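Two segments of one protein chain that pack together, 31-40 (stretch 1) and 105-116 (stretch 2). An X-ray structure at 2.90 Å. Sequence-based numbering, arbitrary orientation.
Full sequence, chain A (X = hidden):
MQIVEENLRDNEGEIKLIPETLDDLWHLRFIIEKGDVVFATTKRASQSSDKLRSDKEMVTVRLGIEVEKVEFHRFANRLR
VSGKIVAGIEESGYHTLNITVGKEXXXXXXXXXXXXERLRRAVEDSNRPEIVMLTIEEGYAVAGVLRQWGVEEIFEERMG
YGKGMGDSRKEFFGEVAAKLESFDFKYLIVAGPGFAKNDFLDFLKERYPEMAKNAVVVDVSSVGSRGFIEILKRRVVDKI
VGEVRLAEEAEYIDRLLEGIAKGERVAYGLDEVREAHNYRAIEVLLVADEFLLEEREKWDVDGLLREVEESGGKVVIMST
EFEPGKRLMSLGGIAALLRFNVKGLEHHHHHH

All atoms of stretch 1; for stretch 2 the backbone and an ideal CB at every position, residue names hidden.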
# COMPACT_ATOMS: atom_id res chain seq x y z
N ILE A 31 16.49 -3.61 5.18
CA ILE A 31 16.42 -2.96 6.49
C ILE A 31 16.78 -4.02 7.54
O ILE A 31 17.63 -3.79 8.40
CB ILE A 31 15.00 -2.41 6.78
CG1 ILE A 31 14.70 -1.19 5.90
CG2 ILE A 31 14.88 -2.03 8.24
CD1 ILE A 31 15.73 -0.10 6.00
N ILE A 32 16.13 -5.17 7.45
CA ILE A 32 16.40 -6.28 8.37
C ILE A 32 17.80 -6.80 8.07
O ILE A 32 18.13 -7.09 6.93
CB ILE A 32 15.42 -7.42 8.17
CG1 ILE A 32 14.01 -6.96 8.50
CG2 ILE A 32 15.82 -8.60 9.03
CD1 ILE A 32 12.94 -7.90 8.00
N GLU A 33 18.62 -6.94 9.11
CA GLU A 33 19.99 -7.39 8.92
C GLU A 33 20.38 -8.58 9.78
O GLU A 33 19.75 -8.87 10.81
CB GLU A 33 20.94 -6.23 9.19
CG GLU A 33 20.74 -5.04 8.27
CD GLU A 33 21.61 -3.86 8.64
OE1 GLU A 33 21.19 -3.06 9.51
OE2 GLU A 33 22.71 -3.73 8.08
N LYS A 34 21.42 -9.29 9.36
CA LYS A 34 21.91 -10.42 10.12
C LYS A 34 22.40 -9.83 11.42
O LYS A 34 23.27 -8.96 11.41
CB LYS A 34 23.07 -11.12 9.39
CG LYS A 34 22.63 -11.96 8.19
CD LYS A 34 23.82 -12.50 7.41
CE LYS A 34 24.67 -11.38 6.82
NZ LYS A 34 25.81 -11.88 6.01
N GLY A 35 21.83 -10.30 12.52
CA GLY A 35 22.21 -9.80 13.82
C GLY A 35 21.02 -9.21 14.54
O GLY A 35 20.97 -9.21 15.77
N ASP A 36 20.06 -8.70 13.78
CA ASP A 36 18.86 -8.11 14.37
C ASP A 36 17.99 -9.20 14.98
O ASP A 36 18.34 -10.37 14.98
CB ASP A 36 18.04 -7.34 13.33
CG ASP A 36 18.80 -6.19 12.69
OD1 ASP A 36 19.74 -5.66 13.32
OD2 ASP A 36 18.45 -5.81 11.55
N VAL A 37 16.85 -8.79 15.52
CA VAL A 37 15.91 -9.74 16.09
C VAL A 37 14.55 -9.43 15.48
O VAL A 37 14.11 -8.29 15.50
CB VAL A 37 15.83 -9.64 17.63
CG1 VAL A 37 14.72 -10.56 18.15
CG2 VAL A 37 17.17 -10.04 18.25
N VAL A 38 13.91 -10.45 14.93
CA VAL A 38 12.61 -10.30 14.30
C VAL A 38 11.54 -11.18 14.94
O VAL A 38 11.75 -12.38 15.15
CB VAL A 38 12.71 -10.66 12.79
CG1 VAL A 38 11.36 -10.52 12.12
CG2 VAL A 38 13.76 -9.78 12.12
N PHE A 39 10.40 -10.57 15.24
CA PHE A 39 9.26 -11.28 15.83
C PHE A 39 8.12 -11.32 14.83
O PHE A 39 7.79 -10.30 14.22
CB PHE A 39 8.77 -10.57 17.09
CG PHE A 39 9.48 -10.99 18.34
CD1 PHE A 39 9.00 -12.03 19.12
CD2 PHE A 39 10.64 -10.32 18.75
CE1 PHE A 39 9.65 -12.41 20.29
CE2 PHE A 39 11.31 -10.69 19.92
CZ PHE A 39 10.80 -11.73 20.69
N ALA A 40 7.52 -12.49 14.66
CA ALA A 40 6.40 -12.66 13.73
C ALA A 40 5.67 -13.93 14.11
O ALA A 40 6.25 -14.81 14.74
CB ALA A 40 6.92 -12.77 12.30
N UNK A 105 5.17 -7.71 11.62
CA UNK A 105 6.44 -8.19 12.12
C UNK A 105 7.09 -7.07 12.94
O UNK A 105 6.81 -5.89 12.73
CB UNK A 105 7.35 -8.64 10.97
N UNK A 106 7.95 -7.47 13.87
CA UNK A 106 8.66 -6.54 14.73
C UNK A 106 10.15 -6.71 14.53
O UNK A 106 10.68 -7.83 14.57
CB UNK A 106 8.28 -6.75 16.20
N UNK A 107 10.83 -5.59 14.29
CA UNK A 107 12.27 -5.59 14.10
C UNK A 107 12.84 -4.88 15.33
O UNK A 107 12.39 -3.80 15.69
CB UNK A 107 12.68 -4.91 12.79
N UNK A 108 13.80 -5.52 15.98
CA UNK A 108 14.44 -4.97 17.16
C UNK A 108 15.92 -4.91 16.88
O UNK A 108 16.55 -5.94 16.66
CB UNK A 108 14.14 -5.80 18.41
N UNK A 109 16.47 -3.69 16.89
CA UNK A 109 17.89 -3.46 16.62
C UNK A 109 18.24 -2.03 16.96
O UNK A 109 17.43 -1.27 17.51
CB UNK A 109 18.23 -3.76 15.16
N UNK A 110 19.47 -1.67 16.63
CA UNK A 110 19.95 -0.31 16.81
C UNK A 110 19.71 0.21 15.40
O UNK A 110 20.23 -0.36 14.44
CB UNK A 110 21.40 -0.20 17.30
N UNK A 111 18.92 1.25 15.27
CA UNK A 111 18.61 1.79 13.95
C UNK A 111 19.55 2.87 13.42
O UNK A 111 19.98 3.77 14.15
CB UNK A 111 17.19 2.36 13.98
N UNK A 112 19.88 2.77 12.14
CA UNK A 112 20.74 3.75 11.49
C UNK A 112 19.80 4.77 10.86
O UNK A 112 18.67 4.45 10.49
CB UNK A 112 21.67 3.11 10.46
N UNK A 113 20.25 6.03 10.74
CA UNK A 113 19.40 7.07 10.15
C UNK A 113 18.82 6.70 8.77
O UNK A 113 17.65 6.98 8.50
CB UNK A 113 20.21 8.36 10.02
N UNK A 114 19.63 6.06 7.92
CA UNK A 114 19.16 5.68 6.58
C UNK A 114 17.87 4.88 6.62
O UNK A 114 16.92 5.16 5.87
CB UNK A 114 20.24 4.87 5.86
N UNK A 115 17.84 3.87 7.48
CA UNK A 115 16.70 2.98 7.63
C UNK A 115 15.49 3.72 8.20
O UNK A 115 14.35 3.54 7.75
CB UNK A 115 17.07 1.80 8.53
N UNK A 116 15.74 4.56 9.19
CA UNK A 116 14.66 5.32 9.79
C UNK A 116 14.10 6.27 8.74
O UNK A 116 12.89 6.50 8.68
CB UNK A 116 15.14 6.08 11.03

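Position 105 begins a strand that runs antiparallel to 37-40. Its CB points sideways, 3.7 Å from Phe-39 O and 4.6 Å from Val-38 CG1. The neighbours are mostly apolar, so a branched aliphatic or a methionine would suit. The residue is Leu-105. Its CD1 lies 4.0 Å from Ile-32 CD1 and 4.1 Å from Val-38 CG1, so one methyl touches both side chains.

Position 106 pairs with Phe-39. The backbone bonds are fixed here: Phe-39 N to O of 106 is 2.8 Å, and N of 106 to Phe-39 O is 2.9 Å. The CB is 4.0 Å from Phe-39 CB, on the same face. Small, beta-branched or apolar residues would all fit. The residue is Ser-106. Its OG makes no hydrogen bond to stretch 1 and is satisfied elsewhere in the structure.

Position 107 is a non-hydrogen-bonded pair with Val-38. Its CB shares that residue's face and sits 4.9 Å from Ile-32 CG1. With Ile-31 and Ile-32 nearby, an aliphatic chain long enough to reach them is favoured; leucine, isoleucine or methionine are candidates. The residue is Ile-107. With chi1 m and chi2 t, its CD1 extends to 3.4 Å from Ile-32 CG1 and 4.3 Å from Ile-31 CG2.

Position 108 returns to the face of Val-37 and Phe-39. Its N donates to Val-37 O at 2.8 Å, and its O accepts from Val-37 N at 3.1 Å. A valine beside it and a ring further along suit a beta-branched or longer apolar residue. The residue is Ile-108. Its CB is 4.2 Å from Val-37 CB, and its CD1 reaches obliquely to 3.8 Å from Phe-39 CE2.

Position 109 is where the chain turns a corner. Its CB points toward stretch 1, tightly placed 3.0 Å from Asp-36 OD1. Two carboxylates, Glu-33 and Asp-36, and the free-looking Ile-31 O call for a donor, best a long cation; lysine or arginine could serve. The residue is Lys-109. Its NZ forms salt bridges to Glu-33 OE1 at 2.6 Å and Asp-36 OD2 at 2.8 Å, and donates to Ile-31 O at 2.7 Å.

Position 110 has no stretch 1 atom near its CB, so many residues would do. It is Lys-110.

Position 111 points sideways, and only a long side chain could reach Ile-31. It is Trp-111, whose CZ3 is 3.7 Å from Ile-31 CG2.

Position 112 precedes a helix. Its CB points toward stretch 1 from a distance, so a long cation could reach Glu-33. It is Lys-112, with NZ in a very short salt bridge, 2.5 Å from Glu-33 OE1.

Positions 113 and 114 face open space. The phi of -53° at 113 permits proline; they are Pro-113 and Glu-114.

Position 115 has its CB 3.4 Å from Ile-31 CD1, pointing toward stretch 1. A long polar donor could reach Glu-33. It is Gln-115, whose NE2 donates to Glu-33 OE1 at 2.9 Å.

Position 116 points away and is little constrained. It is Leu-116.

Stretch 2, residues 105-116: LSIIKKWKPEQL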
# COMPACT_ATOMS: atom_id res chain seq x y z
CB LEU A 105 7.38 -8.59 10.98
CG LEU A 105 7.96 -7.48 10.12
CD1 LEU A 105 9.35 -7.89 9.66
CD2 LEU A 105 7.04 -7.20 8.95
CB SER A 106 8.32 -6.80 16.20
OG SER A 106 6.99 -6.43 16.50
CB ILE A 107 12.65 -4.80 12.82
CG1 ILE A 107 12.09 -5.51 11.59
CG2 ILE A 107 14.16 -4.68 12.69
CD1 ILE A 107 12.24 -4.71 10.32
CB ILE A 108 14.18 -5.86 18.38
CG1 ILE A 108 12.68 -6.06 18.56
CG2 ILE A 108 14.78 -5.21 19.63
CD1 ILE A 108 12.31 -6.98 19.71
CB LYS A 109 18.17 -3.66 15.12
CG LYS A 109 17.37 -2.68 14.25
CD LYS A 109 17.42 -2.99 12.76
CE LYS A 109 18.83 -2.86 12.20
NZ LYS A 109 18.90 -3.19 10.74
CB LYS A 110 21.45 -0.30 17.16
CG LYS A 110 22.40 -0.71 16.03
CD LYS A 110 23.84 -0.81 16.51
CE LYS A 110 24.82 -1.05 15.37
NZ LYS A 110 24.91 0.11 14.43
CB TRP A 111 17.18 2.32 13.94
CG TRP A 111 16.18 1.26 14.27
CD1 TRP A 111 15.93 0.73 15.50
CD2 TRP A 111 15.32 0.57 13.35
NE1 TRP A 111 14.98 -0.25 15.41
CE2 TRP A 111 14.59 -0.37 14.10
CE3 TRP A 111 15.11 0.66 11.97
CZ2 TRP A 111 13.64 -1.22 13.51
CZ3 TRP A 111 14.18 -0.19 11.38
CH2 TRP A 111 13.46 -1.12 12.15
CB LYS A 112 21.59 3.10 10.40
CG LYS A 112 22.35 1.88 10.85
CD LYS A 112 23.07 1.22 9.70
CE LYS A 112 23.37 -0.22 10.03
NZ LYS A 112 22.11 -0.92 10.38
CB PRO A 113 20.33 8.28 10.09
CG PRO A 113 21.24 8.06 11.28
CD PRO A 113 21.54 6.58 11.18
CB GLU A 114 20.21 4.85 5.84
CG GLU A 114 21.59 5.48 5.69
CD GLU A 114 22.54 5.08 6.81
OE1 GLU A 114 22.42 5.66 7.92
OE2 GLU A 114 23.38 4.19 6.58
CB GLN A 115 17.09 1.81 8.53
CG GLN A 115 18.41 1.17 8.12
CD GLN A 115 18.98 0.22 9.16
OE1 GLN A 115 19.05 0.55 10.34
NE2 GLN A 115 19.42 -0.94 8.71
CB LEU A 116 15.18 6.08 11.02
CG LEU A 116 14.59 5.63 12.37
CD1 LEU A 116 14.44 4.12 12.41
CD2 LEU A 116 15.49 6.10 13.50
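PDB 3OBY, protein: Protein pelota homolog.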